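Local structure of tyrosyl-DNA phosphodiesterase 2 (Danio rerio, 4F1H) at residues B[39-44]-B[68-73]; B[3-8]-B[243-248]. The protein belongs to the endonuclease/exonuclease/phosphatase family, is built on a DNase I-like fold, and carries a bound magnesium ion in this model. One frame throughout, in Å; residues are numbered along the deposited sequence.

Contact 1 (B[39-44]-B[68-73]); sequences FLQELI and YFTGIM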
loop_
_atom_site.group_PDB
_atom_site.type_symbol
_atom_site.label_atom_id
_atom_site.label_comp_id
_atom_site.label_asym_id
_atom_site.label_seq_id
_atom_site.Cartn_x
_atom_site.Cartn_y
_atom_site.Cartn_z
ATOM N N PHE B 39 -13.906 17.253 -11.135
ATOM C CA PHE B 39 -13.863 15.818 -11.396
ATOM C C PHE B 39 -15.001 15.226 -10.559
ATOM O O PHE B 39 -15.012 15.377 -9.317
ATOM C CB PHE B 39 -12.534 15.216 -10.859
ATOM C CG PHE B 39 -11.283 15.816 -11.428
ATOM C CD1 PHE B 39 -10.695 16.936 -10.859
ATOM C CD2 PHE B 39 -10.639 15.211 -12.501
ATOM C CE1 PHE B 39 -9.490 17.473 -11.360
ATOM C CE2 PHE B 39 -9.413 15.737 -13.002
ATOM C CZ PHE B 39 -8.824 16.835 -12.417
ATOM N N LEU B 40 -15.969 14.575 -11.216
ATOM C CA LEU B 40 -17.155 14.087 -10.493
ATOM C C LEU B 40 -17.282 12.611 -10.672
ATOM O O LEU B 40 -16.908 12.056 -11.725
ATOM C CB LEU B 40 -18.430 14.757 -11.000
ATOM C CG LEU B 40 -18.478 16.272 -10.757
ATOM C CD1 LEU B 40 -19.708 16.907 -11.415
ATOM C CD2 LEU B 40 -18.469 16.570 -9.278
ATOM N N GLN B 41 -17.787 11.963 -9.626
ATOM C CA GLN B 41 -18.068 10.528 -9.734
ATOM C C GLN B 41 -19.499 10.205 -9.345
ATOM O O GLN B 41 -20.131 10.952 -8.602
ATOM C CB GLN B 41 -17.043 9.682 -8.926
ATOM C CG GLN B 41 -15.587 10.002 -9.290
ATOM C CD GLN B 41 -15.085 11.235 -8.522
ATOM O OE1 GLN B 41 -15.446 11.445 -7.350
ATOM N NE2 GLN B 41 -14.289 12.059 -9.178
ATOM N N GLU B 42 -20.025 9.105 -9.892
ATOM C CA GLU B 42 -21.382 8.647 -9.600
ATOM C C GLU B 42 -22.442 9.676 -10.003
ATOM O O GLU B 42 -23.488 9.834 -9.350
ATOM C CB GLU B 42 -21.478 8.187 -8.141
ATOM C CG GLU B 42 -22.426 7.037 -7.946
ATOM C CD GLU B 42 -22.455 6.557 -6.505
ATOM O OE1 GLU B 42 -23.514 6.735 -5.890
ATOM O OE2 GLU B 42 -21.419 6.008 -6.022
ATOM N N LEU B 43 -22.183 10.344 -11.129
ATOM C CA LEU B 43 -23.256 11.083 -11.816
ATOM C C LEU B 43 -24.269 10.073 -12.349
ATOM O O LEU B 43 -23.916 8.927 -12.657
ATOM C CB LEU B 43 -22.668 11.816 -13.010
ATOM C CG LEU B 43 -21.746 12.971 -12.614
ATOM C CD1 LEU B 43 -20.978 13.410 -13.834
ATOM C CD2 LEU B 43 -22.549 14.091 -12.084
ATOM N N ILE B 44 -25.527 10.485 -12.442
ATOM C CA ILE B 44 -26.527 9.759 -13.232
ATOM C C ILE B 44 -27.114 10.749 -14.216
ATOM O O ILE B 44 -26.957 11.966 -14.042
ATOM C CB ILE B 44 -27.621 9.118 -12.364
ATOM C CG1 ILE B 44 -28.417 10.177 -11.610
ATOM C CG2 ILE B 44 -27.033 8.075 -11.397
ATOM C CD1 ILE B 44 -29.650 9.595 -10.882
ATOM N N TYR B 68 -24.491 4.813 -13.916
ATOM C CA TYR B 68 -23.811 5.935 -13.232
ATOM C C TYR B 68 -22.385 5.987 -13.739
ATOM O O TYR B 68 -21.826 4.973 -14.189
ATOM C CB TYR B 68 -23.849 5.781 -11.689
ATOM C CG TYR B 68 -23.088 4.574 -11.199
ATOM C CD1 TYR B 68 -23.716 3.320 -11.113
ATOM C CD2 TYR B 68 -21.760 4.676 -10.795
ATOM C CE1 TYR B 68 -23.008 2.191 -10.680
ATOM C CE2 TYR B 68 -21.036 3.532 -10.343
ATOM C CZ TYR B 68 -21.675 2.316 -10.290
ATOM O OH TYR B 68 -20.985 1.202 -9.856
ATOM N N PHE B 69 -21.761 7.166 -13.679
ATOM C CA PHE B 69 -20.487 7.337 -14.372
ATOM C C PHE B 69 -19.795 8.603 -13.877
ATOM O O PHE B 69 -20.368 9.401 -13.102
ATOM C CB PHE B 69 -20.727 7.426 -15.894
ATOM C CG PHE B 69 -21.894 8.293 -16.259
ATOM C CD1 PHE B 69 -21.724 9.685 -16.379
ATOM C CD2 PHE B 69 -23.166 7.737 -16.456
ATOM C CE1 PHE B 69 -22.809 10.528 -16.692
ATOM C CE2 PHE B 69 -24.274 8.582 -16.784
ATOM C CZ PHE B 69 -24.084 9.963 -16.901
ATOM N N THR B 70 -18.584 8.823 -14.358
ATOM C CA THR B 70 -17.767 9.962 -13.906
ATOM C C THR B 70 -17.952 11.123 -14.873
ATOM O O THR B 70 -18.581 10.952 -15.938
ATOM C CB THR B 70 -16.297 9.573 -13.908
ATOM O OG1 THR B 70 -15.935 9.135 -15.237
ATOM C CG2 THR B 70 -16.067 8.410 -12.872
ATOM N N GLY B 71 -17.428 12.302 -14.528
ATOM C CA GLY B 71 -17.423 13.412 -15.468
ATOM C C GLY B 71 -16.252 14.330 -15.179
ATOM O O GLY B 71 -15.715 14.299 -14.083
ATOM N N ILE B 72 -15.830 15.093 -16.181
ATOM C CA ILE B 72 -14.871 16.160 -15.995
ATOM C C ILE B 72 -15.509 17.434 -16.550
ATOM O O ILE B 72 -16.015 17.441 -17.674
ATOM C CB ILE B 72 -13.534 15.860 -16.709
ATOM C CG1 ILE B 72 -12.816 14.678 -16.063
ATOM C CG2 ILE B 72 -12.621 17.084 -16.672
ATOM C CD1 ILE B 72 -11.519 14.319 -16.845
ATOM N N MET B 73 -15.547 18.499 -15.734
ATOM C CA MET B 73 -16.072 19.800 -16.186
ATOM C C MET B 73 -14.879 20.725 -16.282
ATOM O O MET B 73 -14.030 20.781 -15.357
ATOM C CB MET B 73 -17.069 20.355 -15.155
ATOM C CG MET B 73 -18.274 19.453 -14.986
ATOM S SD MET B 73 -19.275 19.956 -13.538
ATOM C CE MET B 73 -19.696 21.674 -13.958
#

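Contact 2 (B[3-8]-B[243-248]); sequences KLSIIS and GIYCTF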
loop_
_atom_site.group_PDB
_atom_site.type_symbol
_atom_site.label_atom_id
_atom_site.label_comp_id
_atom_site.label_asym_id
_atom_site.label_seq_id
_atom_site.Cartn_x
_atom_site.Cartn_y
_atom_site.Cartn_z
ATOM N N LYS B 3 -3.075 30.551 -10.179
ATOM C CA LYS B 3 -3.258 29.260 -9.504
ATOM C C LYS B 3 -4.390 28.427 -10.083
ATOM O O LYS B 3 -5.530 28.874 -10.149
ATOM C CB LYS B 3 -3.431 29.415 -7.996
ATOM C CG LYS B 3 -2.119 29.783 -7.272
ATOM C CD LYS B 3 -2.355 29.782 -5.772
ATOM C CE LYS B 3 -1.319 30.623 -5.050
ATOM N NZ LYS B 3 -1.853 31.060 -3.720
ATOM N N LEU B 4 -4.047 27.196 -10.450
ATOM C CA LEU B 4 -5.041 26.230 -10.932
ATOM C C LEU B 4 -5.843 25.729 -9.742
ATOM O O LEU B 4 -5.259 25.449 -8.678
ATOM C CB LEU B 4 -4.321 25.048 -11.559
ATOM C CG LEU B 4 -5.237 23.958 -12.115
ATOM C CD1 LEU B 4 -5.913 24.488 -13.343
ATOM C CD2 LEU B 4 -4.471 22.685 -12.433
ATOM N N SER B 5 -7.161 25.622 -9.894
ATOM C CA SER B 5 -7.984 25.083 -8.788
ATOM C C SER B 5 -8.864 23.966 -9.290
ATOM O O SER B 5 -9.321 23.988 -10.437
ATOM C CB SER B 5 -8.871 26.162 -8.165
ATOM O OG SER B 5 -9.761 26.687 -9.118
ATOM N N ILE B 6 -9.144 22.992 -8.424
ATOM C CA ILE B 6 -9.992 21.866 -8.825
ATOM C C ILE B 6 -10.947 21.516 -7.705
ATOM O O ILE B 6 -10.697 21.862 -6.551
ATOM C CB ILE B 6 -9.158 20.595 -9.166
ATOM C CG1 ILE B 6 -8.554 19.984 -7.892
ATOM C CG2 ILE B 6 -8.086 20.899 -10.209
ATOM C CD1 ILE B 6 -7.901 18.623 -8.116
ATOM N N ILE B 7 -12.055 20.850 -8.045
ATOM C CA ILE B 7 -12.900 20.217 -7.042
ATOM C C ILE B 7 -13.037 18.777 -7.499
ATOM O O ILE B 7 -13.143 18.554 -8.691
ATOM C CB ILE B 7 -14.280 20.875 -6.941
ATOM C CG1 ILE B 7 -14.138 22.184 -6.129
ATOM C CG2 ILE B 7 -15.347 19.912 -6.304
ATOM C CD1 ILE B 7 -15.447 22.938 -5.925
ATOM N N SER B 8 -12.998 17.811 -6.581
ATOM C CA SER B 8 -13.306 16.418 -6.940
ATOM C C SER B 8 -14.376 15.957 -5.960
ATOM O O SER B 8 -14.300 16.207 -4.740
ATOM C CB SER B 8 -12.064 15.522 -6.778
ATOM O OG SER B 8 -12.349 14.165 -7.148
ATOM N N GLY B 243 -16.496 16.741 -0.539
ATOM C CA GLY B 243 -15.747 17.087 -1.728
ATOM C C GLY B 243 -14.366 17.592 -1.365
ATOM O O GLY B 243 -14.112 17.973 -0.222
ATOM N N ILE B 244 -13.444 17.557 -2.326
ATOM C CA ILE B 244 -12.113 18.129 -2.104
ATOM C C ILE B 244 -11.982 19.373 -2.975
ATOM O O ILE B 244 -12.218 19.313 -4.182
ATOM C CB ILE B 244 -10.997 17.163 -2.515
ATOM C CG1 ILE B 244 -11.009 15.921 -1.615
ATOM C CG2 ILE B 244 -9.614 17.822 -2.353
ATOM C CD1 ILE B 244 -10.034 14.818 -2.081
ATOM N N TYR B 245 -11.631 20.525 -2.369
ATOM C CA TYR B 245 -11.174 21.693 -3.135
ATOM C C TYR B 245 -9.639 21.793 -3.027
ATOM O O TYR B 245 -9.059 21.646 -1.940
ATOM C CB TYR B 245 -11.818 22.975 -2.601
ATOM C CG TYR B 245 -11.271 24.238 -3.251
ATOM C CD1 TYR B 245 -11.546 24.540 -4.580
ATOM C CD2 TYR B 245 -10.507 25.137 -2.507
ATOM C CE1 TYR B 245 -11.048 25.696 -5.169
ATOM C CE2 TYR B 245 -10.022 26.285 -3.082
ATOM C CZ TYR B 245 -10.283 26.550 -4.401
ATOM O OH TYR B 245 -9.763 27.691 -4.968
ATOM N N CYS B 246 -8.947 22.003 -4.143
ATOM C CA CYS B 246 -7.488 22.075 -4.044
ATOM C C CYS B 246 -6.927 23.063 -5.044
ATOM O O CYS B 246 -7.384 23.122 -6.186
ATOM C CB CYS B 246 -6.868 20.691 -4.307
ATOM S SG CYS B 246 -5.129 20.558 -3.833
ATOM N N THR B 247 -5.932 23.836 -4.630
ATOM C CA THR B 247 -5.203 24.696 -5.566
ATOM C C THR B 247 -3.754 24.257 -5.765
ATOM O O THR B 247 -3.170 23.565 -4.923
ATOM C CB THR B 247 -5.185 26.170 -5.122
ATOM O OG1 THR B 247 -4.627 26.248 -3.807
ATOM C CG2 THR B 247 -6.560 26.752 -5.075
ATOM N N PHE B 248 -3.160 24.709 -6.863
ATOM C CA PHE B 248 -1.798 24.303 -7.213
ATOM C C PHE B 248 -0.952 25.507 -7.607
ATOM O O PHE B 248 -1.462 26.440 -8.235
ATOM C CB PHE B 248 -1.808 23.333 -8.386
ATOM C CG PHE B 248 -2.545 22.059 -8.099
ATOM C CD1 PHE B 248 -3.928 22.028 -8.238
ATOM C CD2 PHE B 248 -1.876 20.915 -7.670
ATOM C CE1 PHE B 248 -4.641 20.856 -7.953
ATOM C CE2 PHE B 248 -2.584 19.736 -7.391
ATOM C CZ PHE B 248 -3.967 19.722 -7.513
#

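Contact 1 (B[39-44]-B[68-73])
Leu43 and Phe69 pack together where two antiparallel strands fall out of step. The carbonyl oxygen Leu43 O stands 4.0 Å above the plane of the Phe69 ring, over its centre, and also accepts the bond from Phe69 N at 3.0 Å. The ring is folded back in this way because Phe69 CG sits between the backbone N and the carbonyl carbon (chi1 43°), which brings CE1 within 3.9 Å of Leu43 CB. In return, Leu43 N donates to Phe69 O at 2.8 Å. Glu42 N is also near that oxygen, but its angle is too poor for a bond. Leu43 CD1 comes to 3.8 Å from Gly71 N, resting on backbone where the glycine has no side chain. Beyond the irregularity the pairing is regular: Leu40 and Gly71 exchange two backbone bonds, and farther along Leu40 CD1 touches Met73 SD at 3.7 Å. Phe39 and Ile72 pack on the other face.

At the opposite end Glu42 CG lies 3.8 Å from Tyr68 CD2, the carboxylate plane turned 69° from the ring. Outside the pair, Leu14 N donates to Glu42 OE1, and Tyr68 OH bonds to Arg96. The Glu42 side chain reaches to about 3 Å from the bound magnesium ion and packs on a DNA phosphate. Glu42 and Leu43 both face Phe69, with a positive phi of 61° at Glu42: the arrangement is a G1 beta bulge, here turning a strand of the DNase I-like fold into its metal site.

Contact 2 (B[3-8]-B[243-248])
Ile6 and Cys246 exchange two backbone bonds in an antiparallel ladder. Ile6 N donates to Cys246 O at 2.9 Å, and Cys246 N returns a bond to Ile6 O. Ser8 and Ile244 repeat the exchange, with an almost straight bond from Ile244 N to Ser8 O (171° at the hydrogen). Toward Leu4 the pairing is looser: Phe248 N reaches Leu4 O at 2.9 Å, but the return bond from Leu4 N to Phe248 O is weak at 3.5 Å. Between these pairs, CA-H groups lean on the same carbonyls, as where Ile7 CA approaches Ile244 O at 3.1 Å.

Apolar contacts divide between the two faces. On one, the delta methyl of Ile6 meets the Phe248 ring at its edge, in plane, with Ile6 CD1 4.0 Å from Phe248 CE1, while Ile6 CG1 touches Cys246 CB. Ile148 and Ile208, from strands 145-150 and 202-211, cover this side. On the other face Tyr245 CG is anti to the backbone N (chi1 174°), which lays the ring along its own strand, leaning toward strand 4-8. Tyr245 CE1 lies 3.7 Å from Ser5 CB, and Ile7 CG1 comes to the ring edge 3.8 Å from Tyr245 CD1.

The polar ends of Lys3 and Thr247 turn to a third strand: Lys3 NZ forms a salt bridge with Asp222, whose OD2 is also bonded to Thr247 OG1. The chemistry therefore implies a division of labour: main-chain bonds fix the register, while side chains tie the pair to the facing sheet, to strand 220-227 and, through Tyr245 against Tyr33, to helix 19-33.

In the fold
Both contacts belong to one six-stranded mixed sheet, their centres 16 Å apart. Strands 37-43 and 4-10 are neighbours and parallel, so the order 69-75, 37-43, 4-10, 243-249 runs through contact 1 and into contact 2. Phe39 N and Ile7 O, 2.9 Å apart, probably form a hydrogen bond across the junction, and Phe39 CE1 packs on Ile6 CD1. Along the chain, contact 2 joins residues near the two termini and encloses contact 1, which closes a much shorter excursion. The two ends of the chain thus pair in the interior of the sheet, while the pairing nested within that loop carries Glu42 to the magnesium ion; the side chain of Ser8 in contact 2 is about 13 Å from that ion.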